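Local coordinates for HTH-type transcriptional regulator cbl (Escherichia coli K12, PDB 2FYI), which probably acts as an accessory transcriptional regulator of the cys regulon, this chain being the cofactor-binding domain of the LysR-type protein, at residues Ile18-Thr21 with His22-Arg26; Glu108-Lys112 with Trp113-Thr117; Ala214-Val218 with Glu219-Arg223. One frame throughout, in Å; residues are numbered along the deposited sequence.

How the contacts relate
The three contacts follow one another along the chain, and each marks a junction where the backbone changes structure. Contact 1 passes from strand 14-20 into helix 22-27, contact 2 from helix 107-110 into strand 115-118, and contact 3 from a loop into helix 218-226. Contacts 1 and 2 reach the same sheet with centres about 27 Å apart, although their nearest atoms stay about 10 Å from each other. The centre of contact 1 lies about 7 Å from the centre of the chain, and the contact is buried. Contacts 2 and 3, with centres about 42 Å apart, sit on opposite sides of that centre. The set therefore samples the middle and both ends of the elongated, periplasmic-binding-protein-like domain, and only contact 1 meets the second subunit.

Contact 1: Ile18-Thr21 with His22-Arg26; sequences IATT and HTQAR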
loop_
_atom_site.group_PDB
_atom_site.type_symbol
_atom_site.label_atom_id
_atom_site.label_comp_id
_atom_site.label_asym_id
_atom_site.label_seq_id
_atom_site.Cartn_x
_atom_site.Cartn_y
_atom_site.Cartn_z
ATOM N N ILE A 18 -8.104 -2.607 -15.248
ATOM C CA ILE A 18 -8.234 -1.347 -14.533
ATOM C C ILE A 18 -6.995 -1.105 -13.704
ATOM O O ILE A 18 -6.541 -2.000 -13.004
ATOM C CB ILE A 18 -9.418 -1.383 -13.595
ATOM C CG1 ILE A 18 -10.698 -1.323 -14.426
ATOM C CG2 ILE A 18 -9.319 -0.262 -12.536
ATOM C CD1 ILE A 18 -11.908 -1.873 -13.705
ATOM N N ALA A 19 -6.444 0.100 -13.798
ATOM C CA ALA A 19 -5.293 0.463 -13.008
ATOM C C ALA A 19 -5.747 1.480 -11.975
ATOM O O ALA A 19 -6.484 2.431 -12.288
ATOM C CB ALA A 19 -4.202 1.015 -13.881
ATOM N N THR A 20 -5.331 1.268 -10.739
ATOM C CA THR A 20 -5.818 2.107 -9.681
ATOM C C THR A 20 -4.907 2.195 -8.449
ATOM O O THR A 20 -3.896 1.509 -8.348
ATOM C CB THR A 20 -7.193 1.640 -9.273
ATOM O OG1 THR A 20 -7.812 2.678 -8.531
ATOM C CG2 THR A 20 -7.129 0.372 -8.445
ATOM N N THR A 21 -5.283 3.048 -7.510
ATOM C CA THR A 21 -4.556 3.235 -6.243
ATOM C C THR A 21 -5.138 2.417 -5.106
ATOM O O THR A 21 -6.264 1.925 -5.203
ATOM C CB THR A 21 -4.638 4.708 -5.792
ATOM O OG1 THR A 21 -6.024 5.116 -5.688
ATOM C CG2 THR A 21 -3.942 5.581 -6.798
ATOM N N HIS A 22 -4.382 2.316 -4.020
ATOM C CA HIS A 22 -4.800 1.599 -2.833
ATOM C C HIS A 22 -6.145 2.100 -2.365
ATOM O O HIS A 22 -7.051 1.318 -2.024
ATOM C CB HIS A 22 -3.771 1.826 -1.728
ATOM C CG HIS A 22 -4.156 1.216 -0.415
ATOM N ND1 HIS A 22 -5.011 1.840 0.477
ATOM C CD2 HIS A 22 -3.813 0.034 0.149
ATOM C CE1 HIS A 22 -5.177 1.062 1.530
ATOM N NE2 HIS A 22 -4.465 -0.040 1.353
ATOM N N THR A 23 -6.277 3.423 -2.359
ATOM C CA THR A 23 -7.490 4.035 -1.846
ATOM C C THR A 23 -8.754 3.512 -2.537
ATOM O O THR A 23 -9.686 3.083 -1.873
ATOM C CB THR A 23 -7.508 5.588 -1.952
ATOM O OG1 THR A 23 -6.272 6.155 -1.507
ATOM C CG2 THR A 23 -8.636 6.132 -1.116
ATOM N N GLN A 24 -8.816 3.563 -3.865
ATOM C CA GLN A 24 -10.065 3.160 -4.503
ATOM C C GLN A 24 -10.165 1.640 -4.524
ATOM O O GLN A 24 -11.232 1.102 -4.310
ATOM C CB GLN A 24 -10.272 3.801 -5.896
ATOM C CG GLN A 24 -9.223 4.857 -6.324
ATOM C CD GLN A 24 -9.278 6.187 -5.553
ATOM O OE1 GLN A 24 -10.125 6.410 -4.671
ATOM N NE2 GLN A 24 -8.360 7.086 -5.898
ATOM N N ALA A 25 -9.051 0.948 -4.713
ATOM C CA ALA A 25 -9.102 -0.478 -4.719
ATOM C C ALA A 25 -9.792 -1.005 -3.441
ATOM O O ALA A 25 -10.590 -1.954 -3.488
ATOM C CB ALA A 25 -7.725 -1.011 -4.878
ATOM N N ARG A 26 -9.525 -0.366 -2.310
ATOM C CA ARG A 26 -10.093 -0.836 -1.072
ATOM C C ARG A 26 -11.449 -0.277 -0.733
ATOM O O ARG A 26 -12.288 -0.970 -0.174
ATOM C CB ARG A 26 -9.177 -0.487 0.077
ATOM C CG ARG A 26 -7.881 -1.170 -0.038
ATOM C CD ARG A 26 -7.404 -1.583 1.263
ATOM N NE ARG A 26 -8.208 -2.651 1.813
ATOM C CZ ARG A 26 -8.190 -2.927 3.113
ATOM N NH1 ARG A 26 -7.422 -2.197 3.927
ATOM N NH2 ARG A 26 -8.915 -3.919 3.600
#
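The amide of Q24 has the hydroxyl of T21 beside it, raised obliquely from its plane, with OG1 of T21 3.1 Å from NE2 of Q24. The imidazole of H22 carries CG of R26 on one face, 3.8 Å above the plane and offset to the rim. T21 occupies the N-cap position. Its OG1 lies between the backbone N and the carbonyl carbon (chi1 56°), which sets it over the first helical turn beside the bent Q24 chain. CG of Q24 is also met by OG1 of T20, at 3.4 Å, a hydroxyl whose hydrogen bond goes to the carbonyl of I68. On the other branch of T20, CG2 packs on CB of A25 at 3.9 Å. The backbone closes the turn: A25 N donates to T21 O over 3.0 Å with an angle of 166° at the hydrogen. Farther out, R26 forms a salt bridge with D149, while A25 O receives Y154 OH of the second subunit. T23 OG1 hydrogen-bonds T123 OG1, just ahead of helix 125-134. Such a strand leading directly into a helix N-terminus in mid-domain is consistent with the first strand-helix junction of the periplasmic-binding-protein-like fold.

Contact 2: Glu108-Lys112 with Trp113-Thr117; sequences ESIAK and WPLIT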
loop_
_atom_site.group_PDB
_atom_site.type_symbol
_atom_site.label_atom_id
_atom_site.label_comp_id
_atom_site.label_asym_id
_atom_site.label_seq_id
_atom_site.Cartn_x
_atom_site.Cartn_y
_atom_site.Cartn_z
ATOM N N GLU A 108 -4.073 25.406 13.095
ATOM C CA GLU A 108 -3.094 25.768 14.098
ATOM C C GLU A 108 -2.987 24.749 15.253
ATOM O O GLU A 108 -1.884 24.442 15.718
ATOM C CB GLU A 108 -3.458 27.162 14.599
ATOM C CG GLU A 108 -3.792 28.192 13.456
ATOM C CD GLU A 108 -5.215 28.080 12.838
ATOM O OE1 GLU A 108 -5.893 27.044 12.983
ATOM O OE2 GLU A 108 -5.650 29.040 12.171
ATOM N N SER A 109 -4.120 24.212 15.701
ATOM C CA SER A 109 -4.134 23.176 16.704
ATOM C C SER A 109 -3.557 21.907 16.145
ATOM O O SER A 109 -2.732 21.246 16.764
ATOM C CB SER A 109 -5.536 22.852 17.109
ATOM O OG SER A 109 -6.045 23.903 17.876
ATOM N N ILE A 110 -4.048 21.497 14.989
ATOM C CA ILE A 110 -3.609 20.231 14.491
ATOM C C ILE A 110 -2.114 20.342 14.251
ATOM O O ILE A 110 -1.379 19.366 14.413
ATOM C CB ILE A 110 -4.352 19.888 13.214
ATOM C CG1 ILE A 110 -5.852 19.755 13.525
ATOM C CG2 ILE A 110 -3.762 18.644 12.544
ATOM C CD1 ILE A 110 -6.739 19.388 12.296
ATOM N N ALA A 111 -1.638 21.535 13.900
ATOM C CA ALA A 111 -0.252 21.640 13.449
ATOM C C ALA A 111 0.786 21.329 14.540
ATOM O O ALA A 111 1.950 21.060 14.247
ATOM C CB ALA A 111 0.002 22.976 12.818
ATOM N N LYS A 112 0.339 21.365 15.793
ATOM C CA LYS A 112 1.163 21.094 16.964
ATOM C C LYS A 112 1.555 19.654 17.091
ATOM O O LYS A 112 2.528 19.372 17.780
ATOM C CB LYS A 112 0.433 21.466 18.228
ATOM C CG LYS A 112 0.049 22.892 18.216
ATOM C CD LYS A 112 -0.143 23.419 19.628
ATOM C CE LYS A 112 -0.863 24.780 19.638
ATOM N NZ LYS A 112 -0.228 25.764 18.679
ATOM N N TRP A 113 0.836 18.730 16.456
ATOM C CA TRP A 113 1.080 17.306 16.741
ATOM C C TRP A 113 1.823 16.605 15.626
ATOM O O TRP A 113 1.811 17.072 14.476
ATOM C CB TRP A 113 -0.229 16.597 16.966
ATOM C CG TRP A 113 -1.038 17.291 17.954
ATOM C CD1 TRP A 113 -1.803 18.446 17.779
ATOM C CD2 TRP A 113 -1.178 16.920 19.297
ATOM N NE1 TRP A 113 -2.399 18.794 18.969
ATOM C CE2 TRP A 113 -2.025 17.877 19.916
ATOM C CE3 TRP A 113 -0.666 15.874 20.049
ATOM C CZ2 TRP A 113 -2.372 17.801 21.227
ATOM C CZ3 TRP A 113 -0.981 15.811 21.347
ATOM C CH2 TRP A 113 -1.844 16.762 21.938
ATOM N N PRO A 114 2.496 15.488 15.950
ATOM C CA PRO A 114 3.119 14.649 14.909
ATOM C C PRO A 114 2.093 14.139 13.879
ATOM O O PRO A 114 1.138 13.520 14.270
ATOM C CB PRO A 114 3.706 13.475 15.732
ATOM C CG PRO A 114 3.911 14.041 17.084
ATOM C CD PRO A 114 2.755 14.968 17.304
ATOM N N LEU A 115 2.262 14.400 12.590
ATOM C CA LEU A 115 1.288 13.885 11.618
ATOM C C LEU A 115 1.722 12.618 10.941
ATOM O O LEU A 115 2.918 12.419 10.641
ATOM C CB LEU A 115 1.030 14.852 10.511
ATOM C CG LEU A 115 0.271 16.044 11.025
ATOM C CD1 LEU A 115 -0.220 16.881 9.824
ATOM C CD2 LEU A 115 -0.879 15.565 11.922
ATOM N N ILE A 116 0.735 11.770 10.670
ATOM C CA ILE A 116 0.954 10.578 9.904
ATOM C C ILE A 116 0.018 10.700 8.742
ATOM O O ILE A 116 -1.192 10.653 8.896
ATOM C CB ILE A 116 0.614 9.337 10.695
ATOM C CG1 ILE A 116 1.329 9.354 12.025
ATOM C CG2 ILE A 116 0.984 8.077 9.921
ATOM C CD1 ILE A 116 0.796 8.303 12.907
ATOM N N THR A 117 0.576 10.886 7.561
ATOM C CA THR A 117 -0.265 11.144 6.412
ATOM C C THR A 117 0.379 10.707 5.111
ATOM O O THR A 117 1.486 10.163 5.122
ATOM C CB THR A 117 -0.695 12.598 6.346
ATOM O OG1 THR A 117 -1.870 12.673 5.549
ATOM C CG2 THR A 117 0.366 13.449 5.738
HETATM O O HOH W 1 2.296 19.038 12.138
#
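W113 lays the pyrrole edge of its indole against the backbone of the preceding helical residues, with CD1 of W113 3.1 Å from the carbonyl O of S109. The O of I110 lies at the same edge, near the ring plane, 3.5 Å from CD1 of W113. CG of W113 stands anti to its carbonyl carbon (chi1 -52°), and this swings the ring back alongside the residues it follows. CB of K112 flanks the same ring atom, 3.8 Å from CD1 of W113. The backbone here makes a type I beta turn from I110 to W113. It is closed by W113 N donating to I110 O over 3.1 Å, almost straight at the hydrogen (174°), although the donor sits 43° out of the carbonyl plane. A water bridges the carbonyls of A111 and W113, donating to both. Past the turn, CD2 of L115 meets CG2 of I110 at 4.3 Å, a loose apolar touch. Farther out, W113 also meets the ring of H97, the two planes inclined, and packs on P98 and I161. Replacing W113 by an alanine would probably leave a gap beside the S109 carbonyl and deprive H97 of its ring partner. The whole forms a helix-turn-strand connection that delivers strand 115-118 into its parallel pairing with strands 141-145 and 161-165, as in an alpha/beta subdomain of the periplasmic-binding-protein class.

Contact 3: Ala214-Val218 with Glu219-Arg223; sequences AGLSV and EDIKR
S217 and D220 form a capping box at the start of helix 218-226, with S217 as N-cap. OG of S217 accepts from E219 N at 3.2 Å, bent at the hydrogen (135°). In return the D220 carboxylate takes S217 N through OD2, a weak bond whose acceptor is placed with some doubt. The carbonyl O of S217 adds the first regular helical bond, receiving I221 N over 3.0 Å at 162°, and V218 O next receives K222 N. Beside these capping bonds, CB of L216 rests on CD1 of I221 at 3.7 Å. Joining the residue before the N-cap to the fourth helical residue, this pair fits a hydrophobic staple. CG1 of I221 is anti to the carbonyl carbon (chi1 -66°), which helps direct CD1 toward the loop. The carboxylates of E219 and D220 both stand at the helix N-terminus, where the helix dipole would probably suit negative charge. In the next shell, W206 of helix 203-212 receives I221 by packing and K222 by a cation-pi contact. The K222 chain runs extended beyond CG, and its CE passes 4.0 Å from CG1 of V218.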
loop_
_atom_site.group_PDB
_atom_site.type_symbol
_atom_site.label_atom_id
_atom_site.label_comp_id
_atom_site.label_asym_id
_atom_site.label_seq_id
_atom_site.Cartn_x
_atom_site.Cartn_y
_atom_site.Cartn_z
ATOM N N ALA A 214 -23.977 8.008 -12.475
ATOM C CA ALA A 214 -25.279 8.260 -13.086
ATOM C C ALA A 214 -25.214 9.536 -13.926
ATOM O O ALA A 214 -26.007 9.718 -14.858
ATOM C CB ALA A 214 -26.390 8.355 -12.015
ATOM N N GLY A 215 -24.259 10.411 -13.591
ATOM C CA GLY A 215 -24.093 11.704 -14.274
ATOM C C GLY A 215 -23.873 11.551 -15.770
ATOM O O GLY A 215 -24.721 11.946 -16.588
ATOM N N LEU A 216 -22.732 10.949 -16.108
ATOM C CA LEU A 216 -22.264 10.720 -17.484
ATOM C C LEU A 216 -23.166 9.720 -18.197
ATOM O O LEU A 216 -23.608 8.733 -17.604
ATOM C CB LEU A 216 -20.823 10.158 -17.430
ATOM C CG LEU A 216 -20.118 10.137 -16.028
ATOM C CD1 LEU A 216 -18.987 9.078 -15.817
ATOM C CD2 LEU A 216 -19.639 11.559 -15.574
ATOM N N SER A 217 -23.456 9.979 -19.463
ATOM C CA SER A 217 -24.006 8.935 -20.326
ATOM C C SER A 217 -22.924 8.360 -21.268
ATOM O O SER A 217 -21.899 9.014 -21.544
ATOM C CB SER A 217 -25.184 9.458 -21.135
ATOM O OG SER A 217 -25.127 8.983 -22.474
ATOM N N VAL A 218 -23.147 7.139 -21.759
ATOM C CA VAL A 218 -22.187 6.503 -22.674
ATOM C C VAL A 218 -21.823 7.417 -23.855
ATOM O O VAL A 218 -20.634 7.617 -24.140
ATOM C CB VAL A 218 -22.650 5.069 -23.133
ATOM C CG1 VAL A 218 -22.132 4.710 -24.526
ATOM C CG2 VAL A 218 -22.198 4.017 -22.115
ATOM N N GLU A 219 -22.835 8.008 -24.496
ATOM C CA GLU A 219 -22.623 8.826 -25.689
ATOM C C GLU A 219 -21.752 10.023 -25.391
ATOM O O GLU A 219 -20.913 10.406 -26.190
ATOM C CB GLU A 219 -23.951 9.278 -26.302
ATOM C CG GLU A 219 -24.742 8.150 -26.962
ATOM C CD GLU A 219 -24.757 6.887 -26.093
ATOM O OE1 GLU A 219 -24.930 7.023 -24.842
ATOM O OE2 GLU A 219 -24.566 5.769 -26.651
ATOM N N ASP A 220 -21.935 10.612 -24.227
ATOM C CA ASP A 220 -21.158 11.791 -23.896
ATOM C C ASP A 220 -19.709 11.415 -23.602
ATOM O O ASP A 220 -18.779 12.159 -23.944
ATOM C CB ASP A 220 -21.802 12.550 -22.729
ATOM C CG ASP A 220 -23.327 12.515 -22.786
ATOM O OD1 ASP A 220 -23.924 13.011 -23.781
ATOM O OD2 ASP A 220 -23.926 11.973 -21.832
ATOM N N ILE A 221 -19.521 10.254 -22.986
ATOM C CA ILE A 221 -18.175 9.760 -22.745
ATOM C C ILE A 221 -17.440 9.535 -24.079
ATOM O O ILE A 221 -16.368 10.097 -24.298
ATOM C CB ILE A 221 -18.178 8.478 -21.872
ATOM C CG1 ILE A 221 -18.687 8.791 -20.459
ATOM C CG2 ILE A 221 -16.781 7.867 -21.797
ATOM C CD1 ILE A 221 -19.624 7.729 -19.894
ATOM N N LYS A 222 -18.029 8.743 -24.971
ATOM C CA LYS A 222 -17.436 8.482 -26.279
ATOM C C LYS A 222 -17.138 9.762 -27.035
ATOM O O LYS A 222 -16.052 9.939 -27.575
ATOM C CB LYS A 222 -18.374 7.640 -27.128
ATOM C CG LYS A 222 -18.418 6.181 -26.780
ATOM C CD LYS A 222 -19.475 5.498 -27.634
ATOM C CE LYS A 222 -19.482 4.000 -27.412
ATOM N NZ LYS A 222 -20.401 3.338 -28.357
ATOM N N ARG A 223 -18.117 10.655 -27.076
ATOM C CA ARG A 223 -18.032 11.873 -27.866
ATOM C C ARG A 223 -16.834 12.686 -27.466
ATOM O O ARG A 223 -16.150 13.269 -28.290
ATOM C CB ARG A 223 -19.276 12.700 -27.622
ATOM C CG ARG A 223 -19.618 13.683 -28.715
ATOM C CD ARG A 223 -20.937 14.397 -28.349
ATOM N NE ARG A 223 -22.006 13.441 -28.019
ATOM C CZ ARG A 223 -22.872 12.918 -28.899
ATOM N NH1 ARG A 223 -22.832 13.256 -30.189
ATOM N NH2 ARG A 223 -23.797 12.053 -28.483
#